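Local coordinates for protein putative archaeal ammonia monooxygenase subunit B (Candidatus Nitrosocaldus yellowstonii, PDB 4O65) that binds copper in its cupredoxin domain and is probably the B subunit of a membrane-bound ammonia monooxygenase that oxidises ammonia, at residues Q6-R10 / F11-E15. Residues are numbered along the deposited sequence; the frame is centred on the assembly and turned at random.
Sequences QLQSR and FVKIE. With SO4 (sulfate ion), chain C.
The primary amide of Q8 bonds both backbone polar atoms of I14, N and O, as a strand neighbour would. I14 N donates to Q8 OE1 at 2.8 Å, almost straight at 178°. The donor is tilted 19° from the carbonyl plane of Q8. Q8 NE2 returns a bond of 2.9 Å to I14 O, lying in that carbonyl's plane on a lone pair. A bend at chi2 (-93°) swings the amide across the turn. The K13 chain crosses that of Q8 at about a right angle, K13 CG lying 3.5 Å from Q8 OE1. One water also donates to Q8 OE1 and to V12 O while accepting from S9 N, bridging the two arms.

At the turn, S9 OG accepts from F11 N over 3.0 Å; chi1 sets the hydroxyl beside its own carbonyl carbon, facing the N-H two residues on. R10 leads its guanidinium away, where NE and NH2 grip O1 and O4 of a sulfate, probably from the crystallisation liquor, while NH1 makes a weak bond to Q8 O.

Strand 12-19 edges its sheet: K13 pairs its backbone with V67 of strand 59-68, whereas V12 and I14 both pack on L66. The side chain of I14 lies about 7 Å from that of the copper ligand H128. With two bonds across the amide and a second partner on OE1, the Q8 side chain should be fixed in rotation, tying the N-terminal segment to an edge strand of the cupredoxin sandwich.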
loop_
_atom_site.group_PDB
_atom_site.type_symbol
_atom_site.label_atom_id
_atom_site.label_comp_id
_atom_site.label_asym_id
_atom_site.label_seq_id
_atom_site.Cartn_x
_atom_site.Cartn_y
_atom_site.Cartn_z
ATOM N N GLN A 6 4.779 -3.835 22.614
ATOM C CA GLN A 6 5.025 -2.936 21.429
ATOM C C GLN A 6 5.103 -3.668 20.072
ATOM O O GLN A 6 5.546 -4.820 19.961
ATOM C CB GLN A 6 6.153 -1.897 21.633
ATOM C CG GLN A 6 6.649 -1.070 20.411
ATOM C CD GLN A 6 6.022 0.335 20.373
ATOM O OE1 GLN A 6 6.412 1.172 19.567
ATOM N NE2 GLN A 6 5.057 0.592 21.231
ATOM N N LEU A 7 4.643 -2.984 19.033
ATOM C CA LEU A 7 4.553 -3.684 17.757
ATOM C C LEU A 7 5.703 -3.340 16.811
ATOM O O LEU A 7 5.777 -3.881 15.715
ATOM C CB LEU A 7 3.220 -3.391 17.094
ATOM C CG LEU A 7 1.997 -3.884 17.904
ATOM C CD1 LEU A 7 0.790 -3.336 17.147
ATOM C CD2 LEU A 7 2.038 -5.398 17.845
ATOM N N GLN A 8 6.606 -2.442 17.244
ATOM C CA GLN A 8 7.827 -2.194 16.457
ATOM C C GLN A 8 8.873 -3.311 16.657
ATOM O O GLN A 8 9.040 -3.843 17.784
ATOM C CB GLN A 8 8.499 -0.881 16.913
ATOM C CG GLN A 8 7.599 0.355 16.635
ATOM C CD GLN A 8 7.905 1.025 15.274
ATOM O OE1 GLN A 8 8.678 0.514 14.431
ATOM N NE2 GLN A 8 7.334 2.220 15.080
ATOM N N SER A 9 9.575 -3.623 15.571
ATOM C CA SER A 9 10.769 -4.447 15.680
ATOM C C SER A 9 11.835 -3.682 16.459
ATOM O O SER A 9 11.936 -2.460 16.338
ATOM C CB SER A 9 11.296 -4.750 14.280
ATOM O OG SER A 9 12.541 -5.452 14.372
ATOM N N ARG A 10 12.606 -4.392 17.277
ATOM C CA ARG A 10 13.801 -3.774 17.899
ATOM C C ARG A 10 14.972 -3.676 16.947
ATOM O O ARG A 10 15.937 -2.899 17.216
ATOM C CB ARG A 10 14.250 -4.598 19.100
ATOM C CG ARG A 10 13.194 -4.753 20.200
ATOM C CD ARG A 10 12.197 -3.613 20.379
ATOM N NE ARG A 10 11.321 -3.920 21.511
ATOM C CZ ARG A 10 9.999 -3.715 21.596
ATOM N NH1 ARG A 10 9.269 -3.208 20.586
ATOM N NH2 ARG A 10 9.395 -4.068 22.732
ATOM N N PHE A 11 14.881 -4.369 15.815
ATOM C CA PHE A 11 15.985 -4.390 14.845
ATOM C C PHE A 11 15.928 -3.177 13.918
ATOM O O PHE A 11 16.966 -2.590 13.607
ATOM C CB PHE A 11 15.958 -5.649 13.996
ATOM C CG PHE A 11 16.539 -6.890 14.662
ATOM C CD1 PHE A 11 16.353 -7.138 16.028
ATOM C CD2 PHE A 11 17.177 -7.877 13.893
ATOM C CE1 PHE A 11 16.871 -8.310 16.629
ATOM C CE2 PHE A 11 17.701 -9.031 14.485
ATOM C CZ PHE A 11 17.534 -9.249 15.855
ATOM N N VAL A 12 14.730 -2.842 13.421
ATOM C CA VAL A 12 14.576 -1.676 12.491
ATOM C C VAL A 12 13.275 -1.014 12.894
ATOM O O VAL A 12 12.220 -1.683 12.929
ATOM C CB VAL A 12 14.511 -2.098 10.981
ATOM C CG1 VAL A 12 14.280 -0.853 10.077
ATOM C CG2 VAL A 12 15.744 -2.904 10.520
ATOM N N LYS A 13 13.318 0.289 13.199
ATOM C CA LYS A 13 12.100 1.014 13.619
ATOM C C LYS A 13 11.486 1.694 12.426
ATOM O O LYS A 13 12.201 2.177 11.540
ATOM C CB LYS A 13 12.471 2.071 14.679
ATOM C CG LYS A 13 11.254 2.654 15.373
ATOM C CD LYS A 13 11.582 3.347 16.728
ATOM C CE LYS A 13 10.245 3.836 17.295
ATOM N NZ LYS A 13 10.389 4.900 18.320
ATOM N N ILE A 14 10.166 1.762 12.403
ATOM C CA ILE A 14 9.427 2.493 11.347
ATOM C C ILE A 14 9.100 3.857 11.994
ATOM O O ILE A 14 8.335 3.924 12.981
ATOM C CB ILE A 14 8.131 1.745 11.057
ATOM C CG1 ILE A 14 8.489 0.380 10.416
ATOM C CG2 ILE A 14 7.172 2.589 10.145
ATOM C CD1 ILE A 14 7.227 -0.544 10.383
ATOM N N GLU A 15 9.746 4.909 11.505
ATOM C CA GLU A 15 9.614 6.222 12.111
ATOM C C GLU A 15 8.949 7.253 11.164
ATOM O O GLU A 15 8.953 7.073 9.925
ATOM C CB GLU A 15 11.004 6.733 12.519
ATOM C CG GLU A 15 11.711 5.764 13.515
ATOM C CD GLU A 15 13.015 6.324 14.064
ATOM O OE1 GLU A 15 13.345 7.523 13.820
ATOM O OE2 GLU A 15 13.736 5.547 14.721
HETATM S S SO4 C . 12.723 -4.856 24.820
HETATM O O1 SO4 C . 12.595 -5.647 23.598
HETATM O O2 SO4 C . 13.039 -5.757 25.982
HETATM O O3 SO4 C . 13.817 -3.862 24.607
HETATM O O4 SO4 C . 11.451 -4.123 25.055
HETATM O O HOH W 1 9.464 -1.886 13.261
#